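Local coordinates for DNA-3-methyladenine glycosidase II, putative (PDB 2YG9), which belongs to the all-helical HhH-GPD superfamily of base excision DNA repair proteins, at residues Leu55-Val69 against Ile154-Ala168. Sequence-based numbering, arbitrary orientation.
Sequences LAPTPDPFGRLVRSV and IGRWTAEMFLLFALA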
loop_
_atom_site.group_PDB
_atom_site.type_symbol
_atom_site.label_atom_id
_atom_site.label_comp_id
_atom_site.label_asym_id
_atom_site.label_seq_id
_atom_site.Cartn_x
_atom_site.Cartn_y
_atom_site.Cartn_z
ATOM N N LEU A 55 -8.723 -7.014 4.380
ATOM C CA LEU A 55 -8.747 -6.024 3.284
ATOM C C LEU A 55 -9.339 -6.633 2.009
ATOM O O LEU A 55 -8.920 -7.714 1.582
ATOM C CB LEU A 55 -7.328 -5.516 2.957
ATOM C CG LEU A 55 -6.579 -5.008 4.167
ATOM C CD1 LEU A 55 -5.225 -4.483 3.814
ATOM C CD2 LEU A 55 -7.439 -3.985 4.861
ATOM N N ALA A 56 -10.291 -5.919 1.416
ATOM C CA ALA A 56 -10.913 -6.298 0.154
ATOM C C ALA A 56 -10.187 -5.617 -0.977
ATOM O O ALA A 56 -9.918 -4.414 -0.916
ATOM C CB ALA A 56 -12.404 -5.877 0.140
ATOM N N PRO A 57 -9.897 -6.354 -2.049
ATOM C CA PRO A 57 -9.216 -5.698 -3.144
ATOM C C PRO A 57 -10.138 -4.594 -3.736
ATOM O O PRO A 57 -11.339 -4.801 -3.828
ATOM C CB PRO A 57 -8.982 -6.826 -4.124
ATOM C CG PRO A 57 -10.086 -7.810 -3.845
ATOM C CD PRO A 57 -10.263 -7.742 -2.361
ATOM N N THR A 58 -9.583 -3.427 -4.070
ATOM C CA THR A 58 -10.390 -2.320 -4.594
ATOM C C THR A 58 -10.940 -2.625 -6.002
ATOM O O THR A 58 -10.236 -3.127 -6.892
ATOM C CB THR A 58 -9.594 -0.976 -4.655
ATOM O OG1 THR A 58 -10.480 0.102 -5.031
ATOM C CG2 THR A 58 -8.431 -1.081 -5.637
ATOM N N PRO A 59 -12.187 -2.237 -6.235
ATOM C CA PRO A 59 -12.731 -2.344 -7.571
ATOM C C PRO A 59 -12.257 -1.182 -8.492
ATOM O O PRO A 59 -12.555 -1.194 -9.706
ATOM C CB PRO A 59 -14.215 -2.238 -7.326
ATOM C CG PRO A 59 -14.367 -1.460 -6.116
ATOM C CD PRO A 59 -13.157 -1.693 -5.277
ATOM N N ASP A 60 -11.563 -0.196 -7.907
ATOM C CA ASP A 60 -11.101 1.010 -8.614
ATOM C C ASP A 60 -9.638 1.331 -8.266
ATOM O O ASP A 60 -9.338 2.278 -7.534
ATOM C CB ASP A 60 -11.976 2.200 -8.239
ATOM C CG ASP A 60 -11.602 3.490 -9.007
ATOM O OD1 ASP A 60 -10.911 3.399 -10.064
ATOM O OD2 ASP A 60 -12.028 4.581 -8.519
ATOM N N PRO A 61 -8.722 0.521 -8.780
ATOM C CA PRO A 61 -7.295 0.737 -8.539
ATOM C C PRO A 61 -6.793 2.164 -8.861
ATOM O O PRO A 61 -6.035 2.771 -8.063
ATOM C CB PRO A 61 -6.654 -0.301 -9.456
ATOM C CG PRO A 61 -7.642 -1.357 -9.529
ATOM C CD PRO A 61 -8.950 -0.698 -9.582
ATOM N N PHE A 62 -7.183 2.668 -10.035
ATOM C CA PHE A 62 -6.788 4.007 -10.440
ATOM C C PHE A 62 -7.152 5.069 -9.389
ATOM O O PHE A 62 -6.300 5.803 -8.918
ATOM C CB PHE A 62 -7.332 4.389 -11.820
ATOM C CG PHE A 62 -6.949 5.767 -12.216
ATOM C CD1 PHE A 62 -5.672 6.020 -12.652
ATOM C CD2 PHE A 62 -7.825 6.833 -12.036
ATOM C CE1 PHE A 62 -5.277 7.316 -12.984
ATOM C CE2 PHE A 62 -7.458 8.131 -12.374
ATOM C CZ PHE A 62 -6.161 8.374 -12.826
ATOM N N GLY A 63 -8.421 5.137 -9.029
ATOM C CA GLY A 63 -8.902 6.027 -8.005
ATOM C C GLY A 63 -8.189 5.836 -6.674
ATOM O O GLY A 63 -7.855 6.816 -6.026
ATOM N N ARG A 64 -7.954 4.587 -6.255
ATOM C CA ARG A 64 -7.207 4.368 -5.015
ATOM C C ARG A 64 -5.770 4.836 -5.102
ATOM O O ARG A 64 -5.238 5.318 -4.099
ATOM C CB ARG A 64 -7.234 2.929 -4.556
ATOM C CG ARG A 64 -8.593 2.472 -3.934
ATOM C CD ARG A 64 -8.871 3.106 -2.579
ATOM N NE ARG A 64 -7.879 2.693 -1.579
ATOM C CZ ARG A 64 -7.853 1.501 -0.969
ATOM N NH1 ARG A 64 -8.770 0.590 -1.199
ATOM N NH2 ARG A 64 -6.894 1.233 -0.101
ATOM N N LEU A 65 -5.169 4.693 -6.282
ATOM C CA LEU A 65 -3.832 5.226 -6.542
ATOM C C LEU A 65 -3.840 6.733 -6.344
ATOM O O LEU A 65 -2.992 7.269 -5.624
ATOM C CB LEU A 65 -3.282 4.844 -7.923
ATOM C CG LEU A 65 -1.825 5.342 -8.125
ATOM C CD1 LEU A 65 -0.864 4.832 -7.038
ATOM C CD2 LEU A 65 -1.374 4.980 -9.503
ATOM N N VAL A 66 -4.815 7.396 -6.948
ATOM C CA VAL A 66 -4.936 8.850 -6.880
ATOM C C VAL A 66 -5.193 9.279 -5.440
ATOM O O VAL A 66 -4.561 10.207 -4.974
ATOM C CB VAL A 66 -6.048 9.394 -7.831
ATOM C CG1 VAL A 66 -6.374 10.853 -7.483
ATOM C CG2 VAL A 66 -5.624 9.239 -9.284
ATOM N N ARG A 67 -6.046 8.535 -4.719
ATOM C CA ARG A 67 -6.280 8.819 -3.283
ATOM C C ARG A 67 -4.976 8.765 -2.480
ATOM O O ARG A 67 -4.707 9.646 -1.690
ATOM C CB ARG A 67 -7.277 7.835 -2.646
ATOM C CG ARG A 67 -7.779 8.313 -1.275
ATOM C CD ARG A 67 -8.559 7.249 -0.560
ATOM N NE ARG A 67 -9.937 7.144 -1.041
ATOM C CZ ARG A 67 -10.968 7.870 -0.588
ATOM N NH1 ARG A 67 -10.815 8.820 0.342
ATOM N NH2 ARG A 67 -12.181 7.663 -1.097
ATOM N N SER A 68 -4.194 7.722 -2.712
ATOM C CA SER A 68 -2.944 7.506 -1.986
ATOM C C SER A 68 -1.988 8.695 -2.209
ATOM O O SER A 68 -1.484 9.310 -1.249
ATOM C CB SER A 68 -2.316 6.177 -2.442
ATOM O OG SER A 68 -0.941 6.107 -2.079
ATOM N N VAL A 69 -1.795 9.033 -3.482
ATOM C CA VAL A 69 -0.900 10.099 -3.885
ATOM C C VAL A 69 -1.335 11.434 -3.273
ATOM O O VAL A 69 -0.546 12.139 -2.639
ATOM C CB VAL A 69 -0.842 10.202 -5.432
ATOM C CG1 VAL A 69 -0.123 11.461 -5.887
ATOM C CG2 VAL A 69 -0.189 8.954 -6.006
ATOM N N ILE A 154 6.293 8.294 -7.665
ATOM C CA ILE A 154 5.881 7.002 -7.152
ATOM C C ILE A 154 7.123 6.126 -7.203
ATOM O O ILE A 154 7.628 5.860 -8.288
ATOM C CB ILE A 154 4.720 6.382 -7.973
ATOM C CG1 ILE A 154 3.452 7.279 -7.854
ATOM C CG2 ILE A 154 4.501 4.918 -7.525
ATOM C CD1 ILE A 154 2.205 6.780 -8.552
ATOM N N GLY A 155 7.649 5.771 -6.016
ATOM C CA GLY A 155 8.774 4.865 -5.890
ATOM C C GLY A 155 8.279 3.470 -5.565
ATOM O O GLY A 155 7.056 3.192 -5.566
ATOM N N ARG A 156 9.228 2.589 -5.274
ATOM C CA ARG A 156 8.915 1.224 -4.887
ATOM C C ARG A 156 7.996 1.176 -3.636
ATOM O O ARG A 156 7.078 0.379 -3.570
ATOM C CB ARG A 156 10.203 0.487 -4.600
ATOM C CG ARG A 156 10.032 -0.907 -4.090
ATOM C CD ARG A 156 11.212 -1.753 -4.471
ATOM N NE ARG A 156 10.729 -3.095 -4.479
ATOM C CZ ARG A 156 10.622 -3.892 -5.520
ATOM N NH1 ARG A 156 11.121 -3.630 -6.738
ATOM N NH2 ARG A 156 10.076 -5.043 -5.271
ATOM N N TRP A 157 8.282 2.018 -2.647
ATOM C CA TRP A 157 7.515 1.991 -1.384
ATOM C C TRP A 157 6.027 2.288 -1.611
ATOM O O TRP A 157 5.143 1.577 -1.154
ATOM C CB TRP A 157 8.133 2.980 -0.388
ATOM C CG TRP A 157 7.387 2.995 0.908
ATOM C CD1 TRP A 157 7.541 2.115 1.947
ATOM C CD2 TRP A 157 6.350 3.886 1.285
ATOM N NE1 TRP A 157 6.662 2.407 2.941
ATOM C CE2 TRP A 157 5.921 3.500 2.579
ATOM C CE3 TRP A 157 5.751 5.003 0.672
ATOM C CZ2 TRP A 157 4.918 4.186 3.278
ATOM C CZ3 TRP A 157 4.739 5.683 1.367
ATOM C CH2 TRP A 157 4.318 5.254 2.651
ATOM N N THR A 158 5.742 3.362 -2.323
ATOM C CA THR A 158 4.375 3.707 -2.680
ATOM C C THR A 158 3.692 2.585 -3.495
ATOM O O THR A 158 2.529 2.239 -3.260
ATOM C CB THR A 158 4.332 5.058 -3.501
ATOM O OG1 THR A 158 4.865 6.099 -2.697
ATOM C CG2 THR A 158 2.926 5.397 -3.933
ATOM N N ALA A 159 4.407 2.049 -4.482
ATOM C CA ALA A 159 3.899 0.928 -5.300
ATOM C C ALA A 159 3.544 -0.274 -4.440
ATOM O O ALA A 159 2.471 -0.858 -4.576
ATOM C CB ALA A 159 4.931 0.554 -6.391
ATOM N N GLU A 160 4.413 -0.584 -3.484
ATOM C CA GLU A 160 4.243 -1.717 -2.568
ATOM C C GLU A 160 3.122 -1.518 -1.569
ATOM O O GLU A 160 2.395 -2.451 -1.259
ATOM C CB GLU A 160 5.556 -1.954 -1.817
ATOM C CG GLU A 160 6.646 -2.532 -2.681
ATOM C CD GLU A 160 7.994 -2.740 -1.958
ATOM O OE1 GLU A 160 8.341 -1.928 -1.060
ATOM O OE2 GLU A 160 8.724 -3.716 -2.313
ATOM N N MET A 161 2.970 -0.293 -1.075
ATOM C CA MET A 161 1.871 0.043 -0.193
ATOM C C MET A 161 0.537 -0.086 -0.956
ATOM O O MET A 161 -0.498 -0.449 -0.397
ATOM C CB MET A 161 2.030 1.483 0.310
ATOM C CG MET A 161 3.111 1.729 1.368
ATOM S SD MET A 161 3.067 0.569 2.735
ATOM C CE MET A 161 4.274 -0.631 2.256
ATOM N N PHE A 162 0.565 0.297 -2.216
ATOM C CA PHE A 162 -0.609 0.188 -3.099
ATOM C C PHE A 162 -1.048 -1.282 -3.338
ATOM O O PHE A 162 -2.228 -1.654 -3.248
ATOM C CB PHE A 162 -0.309 0.931 -4.410
ATOM C CG PHE A 162 -1.410 0.846 -5.441
ATOM C CD1 PHE A 162 -2.569 1.580 -5.295
ATOM C CD2 PHE A 162 -1.291 0.007 -6.520
ATOM C CE1 PHE A 162 -3.604 1.472 -6.244
ATOM C CE2 PHE A 162 -2.297 -0.084 -7.474
ATOM C CZ PHE A 162 -3.425 0.665 -7.351
ATOM N N LEU A 163 -0.087 -2.122 -3.633
ATOM C CA LEU A 163 -0.338 -3.556 -3.712
ATOM C C LEU A 163 -0.934 -4.107 -2.426
ATOM O O LEU A 163 -1.942 -4.850 -2.471
ATOM C CB LEU A 163 0.974 -4.308 -4.024
ATOM C CG LEU A 163 1.323 -4.595 -5.485
ATOM C CD1 LEU A 163 1.337 -3.351 -6.312
ATOM C CD2 LEU A 163 2.683 -5.287 -5.513
ATOM N N LEU A 164 -0.336 -3.740 -1.284
ATOM C CA LEU A 164 -0.755 -4.284 -0.004
ATOM C C LEU A 164 -2.125 -3.764 0.419
ATOM O O LEU A 164 -3.039 -4.551 0.712
ATOM C CB LEU A 164 0.308 -4.034 1.062
ATOM C CG LEU A 164 0.261 -4.755 2.423
ATOM C CD1 LEU A 164 1.670 -4.587 3.044
ATOM C CD2 LEU A 164 -0.832 -4.219 3.391
ATOM N N PHE A 165 -2.285 -2.441 0.423
ATOM C CA PHE A 165 -3.489 -1.849 0.916
ATOM C C PHE A 165 -4.597 -1.677 -0.118
ATOM O O PHE A 165 -5.759 -1.822 0.258
ATOM C CB PHE A 165 -3.236 -0.530 1.620
ATOM C CG PHE A 165 -2.504 -0.667 2.903
ATOM C CD1 PHE A 165 -3.161 -1.109 4.050
ATOM C CD2 PHE A 165 -1.163 -0.376 2.980
ATOM C CE1 PHE A 165 -2.477 -1.217 5.264
ATOM C CE2 PHE A 165 -0.489 -0.477 4.184
ATOM C CZ PHE A 165 -1.139 -0.917 5.309
ATOM N N ALA A 166 -4.292 -1.361 -1.370
ATOM C CA ALA A 166 -5.390 -1.140 -2.361
ATOM C C ALA A 166 -5.790 -2.452 -3.019
ATOM O O ALA A 166 -6.984 -2.825 -3.069
ATOM C CB ALA A 166 -5.000 -0.099 -3.433
ATOM N N LEU A 167 -4.798 -3.182 -3.487
ATOM C CA LEU A 167 -5.036 -4.398 -4.228
ATOM C C LEU A 167 -5.176 -5.596 -3.279
ATOM O O LEU A 167 -5.555 -6.669 -3.729
ATOM C CB LEU A 167 -3.923 -4.634 -5.258
ATOM C CG LEU A 167 -3.657 -3.485 -6.244
ATOM C CD1 LEU A 167 -2.721 -3.888 -7.364
ATOM C CD2 LEU A 167 -4.972 -2.868 -6.761
ATOM N N ALA A 168 -4.909 -5.388 -1.981
ATOM C CA ALA A 168 -4.955 -6.484 -0.961
ATOM C C ALA A 168 -4.139 -7.726 -1.317
ATOM O O ALA A 168 -4.484 -8.874 -0.981
ATOM C CB ALA A 168 -6.410 -6.851 -0.634
HETATM O O HOH W 1 -8.457 -2.220 0.014
HETATM O O HOH W 2 -7.297 -0.735 2.361
HETATM O O HOH W 3 0.341 3.836 -2.140
#
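Leu65 CD1 lies 4.0 Å above one face of the Phe162 ring, toward its rim, while the backbone of Pro61 and Arg64 meets the ring at its edge, with Pro61 O 3.3 Å from Phe162 CE1. CG of Phe162 stands anti to the backbone N (chi1 177°), which drives the ring across the gap between helices 61-71 and 156-166 of this HhH-GPD fold; Leu148 of helix 141-149 also touches it. The guanidinium of Arg64 carries the methyl of Ala166 over the centre of one face, and water 1 sits in plane at its edge. Bends at chi2 and chi3 fold the arginine chain back over Phe165 and Ala166, within a wider pi-type turn at 162-166. There Arg64 NH2 makes a weak hydrogen bond to Phe165 O (3.3 Å); water 2 donates to that same carbonyl while accepting from Arg64 NH2, and water 1, which accepts from Arg64 NH1, lies within hydrogen-bonding distance of it. The incoming loop is pinned alongside: Thr58 N donates to Ala166 O (2.8 Å), and Thr58 OG1 accepts from Asp60 N in an ST turn. Leu55 lays CD1 obliquely against the Phe165 ring, one face of which has Leu164 CD2 over its centre. At the far end Leu65 and Ile154 meet tip to tip, and Val69 crosses the same isoleucine. Water 3 links the helices between, 2.6 Å from Ser68 OG and donating to Thr158 O at 2.9 Å.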